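Local coordinates for protein LysR family transcriptional regulator (Vibrio vulnificus, PDB 5FHK) that probably acts as a sequence-specific DNA-binding transcription regulator of virulence genes, AphB, of which this chain is the regulatory domain, without the DNA-binding part, at residues A[24-29]-A[195-200]; A[56-61]-A[180-185]; A[78-83]-A[168-173]; A[100-105]-A[147-152]. All blocks are in the same frame, centred on the assembly; numbering follows the deposited sequence.

Interaction 1. Residues A[24-29]-A[195-200]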
# COMPACT_ATOMS: atom_id res chain seq x y z
N PRO A 24 2.09 -7.66 12.25
CA PRO A 24 2.52 -8.78 13.10
C PRO A 24 1.71 -8.85 14.38
O PRO A 24 1.21 -9.92 14.76
CB PRO A 24 4.00 -8.47 13.36
CG PRO A 24 4.41 -7.66 12.16
CD PRO A 24 3.23 -6.83 11.80
N MET A 25 1.57 -7.71 15.06
CA MET A 25 0.75 -7.65 16.26
C MET A 25 -0.69 -8.01 15.96
O MET A 25 -1.32 -8.79 16.70
CB MET A 25 0.81 -6.24 16.83
CG MET A 25 0.32 -6.07 18.24
SD MET A 25 1.14 -4.54 18.84
CE MET A 25 1.00 -3.46 17.41
N LEU A 26 -1.25 -7.45 14.88
CA LEU A 26 -2.65 -7.71 14.56
C LEU A 26 -2.88 -9.16 14.20
O LEU A 26 -3.93 -9.73 14.52
CB LEU A 26 -3.09 -6.81 13.41
CG LEU A 26 -3.34 -5.39 13.89
CD1 LEU A 26 -3.39 -4.44 12.72
CD2 LEU A 26 -4.65 -5.36 14.68
N ASN A 27 -1.95 -9.77 13.47
CA ASN A 27 -2.15 -11.17 13.10
C ASN A 27 -2.04 -12.07 14.33
O ASN A 27 -2.80 -13.03 14.49
CB ASN A 27 -1.15 -11.59 12.00
CG ASN A 27 -1.50 -11.06 10.62
OD1 ASN A 27 -2.69 -10.84 10.31
ND2 ASN A 27 -0.47 -10.86 9.76
N GLY A 28 -1.15 -11.72 15.27
CA GLY A 28 -1.06 -12.49 16.50
C GLY A 28 -2.30 -12.35 17.35
O GLY A 28 -2.73 -13.31 18.00
N PHE A 29 -2.92 -11.17 17.34
CA PHE A 29 -4.12 -10.99 18.14
C PHE A 29 -5.27 -11.79 17.56
O PHE A 29 -5.99 -12.49 18.28
CB PHE A 29 -4.47 -9.51 18.23
CG PHE A 29 -5.81 -9.25 18.84
CD1 PHE A 29 -5.97 -9.24 20.20
CD2 PHE A 29 -6.93 -9.09 18.03
CE1 PHE A 29 -7.20 -9.01 20.75
CE2 PHE A 29 -8.17 -8.86 18.58
CZ PHE A 29 -8.31 -8.82 19.94
N ARG A 195 -11.21 -3.94 24.94
CA ARG A 195 -10.30 -4.04 26.07
C ARG A 195 -9.31 -5.18 25.89
O ARG A 195 -8.12 -5.04 26.19
CB ARG A 195 -11.15 -4.22 27.34
CG ARG A 195 -10.45 -4.82 28.52
CD ARG A 195 -11.45 -5.15 29.64
NE ARG A 195 -11.80 -6.56 29.68
CZ ARG A 195 -10.91 -7.55 29.73
NH1 ARG A 195 -9.61 -7.29 29.76
NH2 ARG A 195 -11.33 -8.80 29.77
N LEU A 196 -9.77 -6.33 25.38
CA LEU A 196 -8.85 -7.43 25.18
C LEU A 196 -7.80 -7.05 24.15
O LEU A 196 -6.62 -7.40 24.29
CB LEU A 196 -9.62 -8.68 24.76
CG LEU A 196 -10.11 -9.40 26.02
CD1 LEU A 196 -11.01 -10.56 25.67
CD2 LEU A 196 -8.93 -9.90 26.85
N PHE A 197 -8.20 -6.28 23.14
CA PHE A 197 -7.26 -5.88 22.11
C PHE A 197 -6.18 -4.99 22.69
O PHE A 197 -4.98 -5.22 22.50
CB PHE A 197 -8.00 -5.18 20.97
CG PHE A 197 -7.11 -4.66 19.91
CD1 PHE A 197 -6.48 -5.53 19.04
CD2 PHE A 197 -6.86 -3.31 19.79
CE1 PHE A 197 -5.63 -5.03 18.06
CE2 PHE A 197 -6.03 -2.82 18.84
CZ PHE A 197 -5.42 -3.67 17.96
N ILE A 198 -6.59 -4.00 23.49
CA ILE A 198 -5.65 -3.03 24.03
C ILE A 198 -4.64 -3.70 24.94
O ILE A 198 -3.47 -3.30 24.99
CB ILE A 198 -6.42 -1.92 24.76
CG1 ILE A 198 -7.01 -0.94 23.73
CG2 ILE A 198 -5.54 -1.21 25.74
CD1 ILE A 198 -8.24 -0.18 24.24
N ASP A 199 -5.08 -4.68 25.73
CA ASP A 199 -4.15 -5.38 26.60
C ASP A 199 -3.19 -6.23 25.79
O ASP A 199 -2.01 -6.35 26.15
CB ASP A 199 -4.91 -6.25 27.61
CG ASP A 199 -5.54 -5.43 28.73
OD1 ASP A 199 -5.13 -4.25 28.96
OD2 ASP A 199 -6.45 -5.97 29.40
N TYR A 200 -3.68 -6.87 24.72
CA TYR A 200 -2.77 -7.62 23.85
C TYR A 200 -1.65 -6.71 23.35
O TYR A 200 -0.47 -7.07 23.43
CB TYR A 200 -3.52 -8.23 22.68
CG TYR A 200 -2.65 -9.17 21.86
CD1 TYR A 200 -2.49 -10.51 22.21
CD2 TYR A 200 -1.97 -8.70 20.75
CE1 TYR A 200 -1.68 -11.36 21.46
CE2 TYR A 200 -1.18 -9.53 20.00
CZ TYR A 200 -1.04 -10.85 20.36
OH TYR A 200 -0.24 -11.62 19.57
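Two helices of one lobe of the LysR-type regulatory domain, 18-32 and 192-204, are joined here by an aromatic cluster of Phe29, Phe197 and Tyr200; the axes of segments 24-29 and 195-200 run at 129° to each other and approach to 10.7 Å. Along 195-200, Leu196 comes first and contributes little, its carbonyl O lying near CE1 of Phe29. Phe197 follows with CG anti to the backbone N (chi1 176°), which aims the CD1 edge of its ring at the face of Phe29. CD1 of Phe197 sits over the centre of the Phe29 ring, 3.7 Å from Phe29 CD2, in a T-shaped pair with planes at 87°. Farther along its own edge, Phe197 puts CE1 3.5 Å from Leu26 CD2, while its CD2-CE2 edge packs on Val56 and Phe58 of strand 56-60. Tyr200 closes the segment, also anti at chi1, and its ring reaches across the 24-29 backbone. Phe29 turns an edge toward the face of Tyr200 in an offset edge-to-face pair, centroids 5.6 Å apart, and adds a CH-pi contact from its CB. The phenol comes in against Gly28, which has no side chain, with Tyr200 OH 3.1 Å from Gly28 C.

Interaction 2. Residues A[56-61]-A[180-185]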
# COMPACT_ATOMS: atom_id res chain seq x y z
N VAL A 56 -9.99 2.06 18.46
CA VAL A 56 -8.59 2.34 18.74
C VAL A 56 -7.98 3.03 17.53
O VAL A 56 -8.31 2.72 16.38
CB VAL A 56 -7.75 1.08 19.07
CG1 VAL A 56 -6.39 1.48 19.61
CG2 VAL A 56 -8.46 0.19 20.04
N ILE A 57 -7.07 3.95 17.80
CA ILE A 57 -6.43 4.73 16.75
C ILE A 57 -4.93 4.65 16.99
O ILE A 57 -4.46 4.94 18.10
CB ILE A 57 -6.94 6.19 16.71
CG1 ILE A 57 -8.33 6.23 16.06
CG2 ILE A 57 -6.01 7.09 15.89
CD1 ILE A 57 -9.04 7.63 16.07
N PHE A 58 -4.20 4.16 15.99
CA PHE A 58 -2.75 4.23 15.93
C PHE A 58 -2.36 5.34 14.98
O PHE A 58 -2.83 5.39 13.84
CB PHE A 58 -2.13 2.91 15.47
CG PHE A 58 -2.54 1.74 16.32
CD1 PHE A 58 -3.76 1.14 16.15
CD2 PHE A 58 -1.71 1.28 17.32
CE1 PHE A 58 -4.15 0.06 16.95
CE2 PHE A 58 -2.10 0.21 18.12
CZ PHE A 58 -3.32 -0.39 17.92
N ARG A 59 -1.50 6.24 15.44
CA ARG A 59 -1.18 7.41 14.64
C ARG A 59 0.29 7.73 14.80
O ARG A 59 0.92 7.35 15.78
CB ARG A 59 -2.04 8.61 15.05
CG ARG A 59 -1.62 9.22 16.37
CD ARG A 59 -2.36 10.53 16.62
NE ARG A 59 -2.41 11.37 15.42
CZ ARG A 59 -1.63 12.43 15.20
NH1 ARG A 59 -0.74 12.79 16.11
NH2 ARG A 59 -1.74 13.12 14.08
N VAL A 60 0.81 8.41 13.79
CA VAL A 60 2.12 9.04 13.86
C VAL A 60 1.95 10.42 14.47
O VAL A 60 1.04 11.16 14.08
CB VAL A 60 2.76 9.11 12.47
CG1 VAL A 60 4.02 9.96 12.51
CG2 VAL A 60 3.07 7.72 11.94
N GLY A 61 2.82 10.76 15.43
CA GLY A 61 2.79 12.07 16.03
C GLY A 61 1.78 12.17 17.16
O GLY A 61 0.77 11.44 17.19
N ILE A 180 4.90 6.74 17.19
CA ILE A 180 3.63 6.12 16.90
C ILE A 180 2.91 5.91 18.23
O ILE A 180 3.49 5.39 19.19
CB ILE A 180 3.80 4.80 16.13
CG1 ILE A 180 4.39 5.08 14.73
CG2 ILE A 180 2.47 4.14 15.96
CD1 ILE A 180 5.89 5.16 14.71
N TYR A 181 1.67 6.35 18.29
CA TYR A 181 0.92 6.25 19.52
C TYR A 181 -0.25 5.31 19.31
O TYR A 181 -0.69 5.07 18.18
CB TYR A 181 0.41 7.61 19.98
CG TYR A 181 1.50 8.54 20.44
CD1 TYR A 181 2.24 9.26 19.52
CD2 TYR A 181 1.78 8.70 21.80
CE1 TYR A 181 3.23 10.10 19.93
CE2 TYR A 181 2.79 9.55 22.21
CZ TYR A 181 3.50 10.25 21.28
OH TYR A 181 4.51 11.11 21.66
N MET A 182 -0.74 4.77 20.42
CA MET A 182 -2.01 4.08 20.46
C MET A 182 -2.96 4.95 21.28
O MET A 182 -2.65 5.27 22.44
CB MET A 182 -1.88 2.67 21.05
CG MET A 182 -3.21 1.99 21.31
SD MET A 182 -3.03 0.31 21.96
CE MET A 182 -2.06 0.64 23.43
N LEU A 183 -4.07 5.34 20.67
CA LEU A 183 -5.07 6.20 21.30
C LEU A 183 -6.36 5.43 21.54
O LEU A 183 -6.74 4.59 20.72
CB LEU A 183 -5.39 7.41 20.43
CG LEU A 183 -4.30 8.21 19.71
CD1 LEU A 183 -4.94 9.51 19.17
CD2 LEU A 183 -3.20 8.57 20.68
N TYR A 184 -7.04 5.72 22.66
CA TYR A 184 -8.36 5.17 22.92
C TYR A 184 -9.08 6.00 23.98
O TYR A 184 -8.45 6.61 24.85
CB TYR A 184 -8.31 3.70 23.35
CG TYR A 184 -7.43 3.41 24.54
CD1 TYR A 184 -6.05 3.33 24.40
CD2 TYR A 184 -7.96 3.18 25.80
CE1 TYR A 184 -5.22 3.04 25.47
CE2 TYR A 184 -7.13 2.89 26.89
CZ TYR A 184 -5.76 2.83 26.70
OH TYR A 184 -4.89 2.55 27.74
N ASN A 185 -10.41 5.98 23.90
CA ASN A 185 -11.26 6.76 24.79
C ASN A 185 -11.13 6.26 26.23
O ASN A 185 -10.94 5.07 26.47
CB ASN A 185 -12.71 6.66 24.34
CG ASN A 185 -13.63 7.63 25.07
OD1 ASN A 185 -13.93 7.44 26.26
ND2 ASN A 185 -14.08 8.67 24.37
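Strands 56-60 and 178-185 form an antiparallel ladder in the central sheet of one lobe of the regulatory domain, a fold of the periplasmic-binding-protein type. Ile57 and Leu183 make one hydrogen-bonded pair, Arg59 and Tyr181 the next, each closed by two backbone bonds. Of these, Leu183 N to Ile57 O is the shortest at 2.6 Å, and it runs nearly along the C=O axis. The return bond from Ile57 N to Leu183 O, 3.0 Å, lies in the carbonyl plane. Between the two pairs, at the non-hydrogen-bonded Phe58-Met182 position, CA of Phe58 approaches Tyr181 O at 3.2 Å in a CA-H...O contact.

Val56, Phe58 and Met182 pack under helix 192-204. Met182 is extended to its sulfur, CG anti to the backbone N (chi1 171°), and runs alongside Phe58, with CG 3.8 Å from Phe58 CE2. Its SD makes an oblique Met-aromatic contact with that ring, while CG1 of Val56 touches Met182 CG from the other strand at 3.6 Å. On the Ile57-Leu183 face, Arg59 takes the crowded chi1 position (74°) and lays CD against Leu183 CD1 at 3.8 Å; its guanidinium forms a salt bridge with Asp47. Paired amides thus fix the strand register, Val56, Phe58 and Met182 give the helix an apolar surface, and the face of Ile57, Arg59 and Leu183 mixes aliphatic packing with one buried charge, probably balanced by the neighbouring carboxylate.

Interaction 3. Residues A[78-83]-A[168-173]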
# COMPACT_ATOMS: atom_id res chain seq x y z
N ASP A 78 13.16 8.84 9.45
CA ASP A 78 13.34 8.85 8.01
C ASP A 78 14.78 9.19 7.64
O ASP A 78 15.38 10.10 8.22
CB ASP A 78 12.37 9.84 7.37
CG ASP A 78 10.97 9.73 7.95
OD1 ASP A 78 10.42 8.61 8.03
OD2 ASP A 78 10.42 10.78 8.37
N ILE A 79 15.32 8.46 6.66
CA ILE A 79 16.72 8.57 6.26
C ILE A 79 16.77 8.58 4.74
O ILE A 79 15.88 8.07 4.06
CB ILE A 79 17.57 7.41 6.79
CG1 ILE A 79 17.08 6.09 6.21
CG2 ILE A 79 17.50 7.32 8.34
CD1 ILE A 79 17.83 4.91 6.72
N LEU A 80 17.85 9.13 4.22
CA LEU A 80 18.05 9.24 2.78
C LEU A 80 18.77 8.00 2.29
O LEU A 80 19.73 7.56 2.92
CB LEU A 80 18.87 10.49 2.46
CG LEU A 80 18.22 11.83 2.84
CD1 LEU A 80 19.25 12.99 2.76
CD2 LEU A 80 17.02 12.12 1.96
N VAL A 81 18.27 7.41 1.19
CA VAL A 81 18.89 6.24 0.57
C VAL A 81 18.81 6.32 -0.96
O VAL A 81 18.08 7.12 -1.53
CB VAL A 81 18.26 4.89 1.04
CG1 VAL A 81 18.51 4.68 2.51
CG2 VAL A 81 16.74 4.84 0.74
N ALA A 82 19.61 5.46 -1.61
CA ALA A 82 19.62 5.25 -3.05
C ALA A 82 20.25 3.88 -3.33
O ALA A 82 20.98 3.34 -2.49
CB ALA A 82 20.39 6.37 -3.78
N SER A 83 19.98 3.32 -4.50
CA SER A 83 20.58 2.02 -4.82
C SER A 83 22.08 2.17 -5.11
O SER A 83 22.56 3.26 -5.38
CB SER A 83 19.87 1.38 -6.00
OG SER A 83 20.35 1.89 -7.23
N ARG A 168 22.64 4.10 2.44
CA ARG A 168 22.37 5.38 3.09
C ARG A 168 23.22 6.47 2.45
O ARG A 168 24.43 6.31 2.28
CB ARG A 168 22.68 5.29 4.58
CG ARG A 168 22.61 6.61 5.34
CD ARG A 168 21.42 6.60 6.25
NE ARG A 168 21.19 7.88 6.94
CZ ARG A 168 21.24 8.04 8.26
NH1 ARG A 168 21.55 7.02 9.05
NH2 ARG A 168 21.00 9.23 8.79
N ILE A 169 22.60 7.58 2.09
CA ILE A 169 23.40 8.69 1.59
C ILE A 169 23.21 9.86 2.54
O ILE A 169 22.16 10.00 3.17
CB ILE A 169 23.03 9.04 0.13
CG1 ILE A 169 21.62 9.58 0.05
CG2 ILE A 169 23.12 7.81 -0.75
CD1 ILE A 169 21.54 10.83 -0.74
N LEU A 170 24.27 10.65 2.70
CA LEU A 170 24.32 11.79 3.62
C LEU A 170 24.09 11.28 5.04
O LEU A 170 23.14 11.70 5.72
CB LEU A 170 23.29 12.86 3.24
CG LEU A 170 23.58 13.77 2.06
CD1 LEU A 170 22.30 14.49 1.60
CD2 LEU A 170 24.67 14.79 2.43
N PRO A 171 24.93 10.36 5.53
CA PRO A 171 24.58 9.67 6.78
C PRO A 171 24.63 10.57 8.00
O PRO A 171 24.08 10.19 9.05
CB PRO A 171 25.63 8.55 6.86
CG PRO A 171 26.60 8.77 5.74
CD PRO A 171 26.31 10.10 5.11
N ASP A 172 25.24 11.74 7.90
CA ASP A 172 25.19 12.73 8.98
C ASP A 172 23.87 13.49 9.01
O ASP A 172 23.66 14.30 9.91
CB ASP A 172 26.36 13.71 8.85
CG ASP A 172 26.62 14.50 10.13
OD1 ASP A 172 27.28 13.97 11.06
OD2 ASP A 172 26.18 15.67 10.19
N TRP A 173 22.96 13.25 8.06
CA TRP A 173 21.69 13.93 7.98
C TRP A 173 20.53 12.97 8.24
O TRP A 173 20.60 11.78 7.91
CB TRP A 173 21.50 14.58 6.61
CG TRP A 173 22.45 15.70 6.35
CD1 TRP A 173 23.71 15.59 5.86
CD2 TRP A 173 22.21 17.09 6.59
NE1 TRP A 173 24.28 16.84 5.76
CE2 TRP A 173 23.38 17.78 6.21
CE3 TRP A 173 21.13 17.82 7.07
CZ2 TRP A 173 23.50 19.16 6.30
CZ3 TRP A 173 21.25 19.20 7.17
CH2 TRP A 173 22.43 19.85 6.79
O HOH W 1 20.30 10.45 5.46
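A single antiparallel bridge, Val81 with Arg168, ties the end of strand 68-82 to the short strand 167-168, from which a loop leads on, at the margin of the mixed sheet in the second lobe of the regulatory domain. The tight part is apolar. Leu80 lies alongside Leu170, CD1 to CD1 at 3.6 Å, and its CB meets CG1 of Ile169, which occupies the crowded chi1 position (66°). Trp113 and Leu115 also pack against Leu80, so the Leu80 side chain is buried between apolar side chains. One backbone bond joins the segments directly, Ile169 N to Leu80 O at 3.0 Å, with the donor well above the carbonyl plane.

The looser half is built round Arg168, which is partly exposed, and relies on water. Arg168 leaves the backbone with CG anti to N and then bends at chi2 (110°), carrying its guanidinium across the side chain of Ile79. CG2 of Ile79 sits over the centre of one face, 3.8 Å from Arg168 CZ, and the carbonyl O of Pro171 lies over the opposite face, toward its rim. A type I turn from Leu170 to Trp173, closed by Trp173 N to Leu170 O, brings the Trp173 carbonyl round to the guanidinium edge. There Arg168 NH2 donates to Trp173 O at 2.7 Å, with the acceptor nearly in the guanidinium plane. One water bridges strand and turn: it accepts from Leu80 N and from Arg168 NE, the latter at 3.1 Å, and donates within a crowded set of acceptors that includes Ile169 O and, 2.8 Å from the water, Trp173 O.

Interaction 4. Residues A[100-105]-A[147-152]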
# COMPACT_ATOMS: atom_id res chain seq x y z
N HIS A 100 19.71 19.40 -4.61
CA HIS A 100 19.12 20.09 -5.75
C HIS A 100 19.62 19.54 -7.09
O HIS A 100 18.87 19.53 -8.07
CB HIS A 100 19.39 21.58 -5.65
CG HIS A 100 18.75 22.21 -4.46
ND1 HIS A 100 19.43 22.47 -3.29
CD2 HIS A 100 17.48 22.62 -4.26
CE1 HIS A 100 18.61 23.01 -2.42
NE2 HIS A 100 17.41 23.12 -2.98
N ASP A 101 20.85 19.05 -7.13
CA ASP A 101 21.47 18.60 -8.37
C ASP A 101 21.34 17.10 -8.58
O ASP A 101 22.08 16.53 -9.40
CB ASP A 101 22.93 19.02 -8.39
CG ASP A 101 23.10 20.51 -8.15
OD1 ASP A 101 22.35 21.29 -8.78
OD2 ASP A 101 23.96 20.90 -7.32
N HIS A 102 20.40 16.44 -7.89
CA HIS A 102 20.21 15.00 -7.95
C HIS A 102 18.76 14.70 -8.28
O HIS A 102 17.86 15.51 -8.02
CB HIS A 102 20.59 14.34 -6.62
CG HIS A 102 22.05 14.02 -6.50
ND1 HIS A 102 22.57 12.80 -6.87
CD2 HIS A 102 23.09 14.76 -6.05
CE1 HIS A 102 23.88 12.80 -6.67
NE2 HIS A 102 24.22 13.98 -6.17
N PHE A 103 18.54 13.51 -8.85
CA PHE A 103 17.19 13.00 -9.08
C PHE A 103 16.58 12.59 -7.74
O PHE A 103 17.13 11.74 -7.04
CB PHE A 103 17.21 11.78 -10.01
CG PHE A 103 17.72 12.06 -11.41
CD1 PHE A 103 16.90 12.64 -12.37
CD2 PHE A 103 19.02 11.72 -11.78
CE1 PHE A 103 17.39 12.89 -13.68
CE2 PHE A 103 19.50 11.95 -13.06
CZ PHE A 103 18.68 12.53 -14.01
N LEU A 104 15.43 13.17 -7.41
CA LEU A 104 14.77 12.91 -6.13
C LEU A 104 13.48 12.15 -6.36
O LEU A 104 12.81 12.33 -7.38
CB LEU A 104 14.49 14.21 -5.37
CG LEU A 104 15.75 15.05 -5.11
CD1 LEU A 104 15.43 16.26 -4.25
CD2 LEU A 104 16.82 14.17 -4.48
N LEU A 105 13.15 11.28 -5.41
CA LEU A 105 11.92 10.50 -5.43
C LEU A 105 11.19 10.75 -4.12
O LEU A 105 11.76 10.54 -3.04
CB LEU A 105 12.20 9.01 -5.62
CG LEU A 105 13.31 8.71 -6.62
CD1 LEU A 105 13.84 7.25 -6.51
CD2 LEU A 105 12.83 9.02 -8.03
N LEU A 147 16.73 5.05 -9.89
CA LEU A 147 16.26 6.30 -10.47
C LEU A 147 16.51 7.51 -9.58
O LEU A 147 16.22 8.63 -10.00
CB LEU A 147 14.77 6.19 -10.80
CG LEU A 147 14.35 5.17 -11.87
CD1 LEU A 147 12.83 4.99 -11.89
CD2 LEU A 147 14.86 5.58 -13.28
N GLY A 148 17.05 7.34 -8.38
CA GLY A 148 17.45 8.52 -7.63
C GLY A 148 17.37 8.32 -6.13
O GLY A 148 17.27 7.20 -5.63
N ILE A 149 17.42 9.47 -5.43
CA ILE A 149 17.47 9.56 -3.97
C ILE A 149 16.06 9.77 -3.43
O ILE A 149 15.29 10.58 -3.98
CB ILE A 149 18.37 10.74 -3.54
CG1 ILE A 149 19.84 10.51 -3.93
CG2 ILE A 149 18.20 11.06 -2.04
CD1 ILE A 149 20.59 11.76 -4.01
N THR A 150 15.72 9.06 -2.36
CA THR A 150 14.45 9.26 -1.67
C THR A 150 14.68 9.39 -0.17
O THR A 150 15.74 9.07 0.36
CB THR A 150 13.48 8.10 -1.91
OG1 THR A 150 12.29 8.37 -1.17
CG2 THR A 150 14.09 6.79 -1.43
N LEU A 151 13.64 9.85 0.51
CA LEU A 151 13.61 9.88 1.96
C LEU A 151 12.54 8.90 2.42
O LEU A 151 11.40 8.94 1.93
CB LEU A 151 13.32 11.27 2.49
CG LEU A 151 13.22 11.30 4.01
CD1 LEU A 151 14.61 11.26 4.56
CD2 LEU A 151 12.52 12.57 4.49
N MET A 152 12.91 8.02 3.34
CA MET A 152 12.08 6.86 3.56
C MET A 152 12.13 6.49 5.04
O MET A 152 13.21 6.58 5.65
CB MET A 152 12.58 5.70 2.70
CG MET A 152 11.75 4.45 2.69
SD MET A 152 10.30 4.58 1.64
CE MET A 152 11.01 5.16 0.11
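The rings of His102 and Phe103 flank the start of this contact, and both meet the 147-152 segment obliquely, neither squarely over a face nor at an edge. His102 carries its imidazole against the tip of Ile149, whose CD1 lies 3.6 Å from His102 ND1; that nitrogen is hydrogen-bonded to Tyr86 OH. Phe103 directs its ring away from the contact, where Arg130 makes a cation-pi interaction with it, and leaves its CB 3.3 Å from Leu147 O.

Beyond the rings the chains become neighbouring parallel strands, 104-107 and 149-153, of the mixed sheet. Ile149 bonds to the two residues that flank its partner Leu104: its N donates to Phe103 O at 2.8 Å, nearly straight at 168°, and its O accepts from Leu105 N at 2.7 Å, both bonds lying in the carbonyl planes. Leu104 and Ile149 project together, with Leu104 CD2 3.9 Å from Ile149 CB, beside Trp113. On the other face, Leu105 reaches back to Gly148, CD1 3.5 Å from Gly148 O. Gly148 CA in turn lies 3.3 Å from Phe103 O in a CA-H...O contact.

Thr150 holds OG1 anti to the backbone N (chi1 178°) and donates to Leu105 O at 2.9 Å from above the carbonyl plane, so a buried hydroxyl is satisfied by the carbonyl of the adjacent strand.

The four contacts divide between the two lobes of the regulatory domain. Interactions 1 and 2 lie in one, their centres 14 Å apart, and meet where helix 192-204 covers strands 56-60 and 178-185, for instance Ile198 on Tyr184. Interactions 3 and 4 lie in the other, 10 Å apart, joined by the neighbouring strands 68-82 and 149-153 and by Ile79 N to Met152 O at 3.0 Å, a probable hydrogen bond. Centres in different lobes are 28 to 38 Å apart. Along the chain the contacts are nested, 4 within 3 within 2 within 1, so the second lobe is inserted into the first, as in periplasmic-binding-protein folds, with the paired strands 68-82 and 178-185 leading from one lobe to the other.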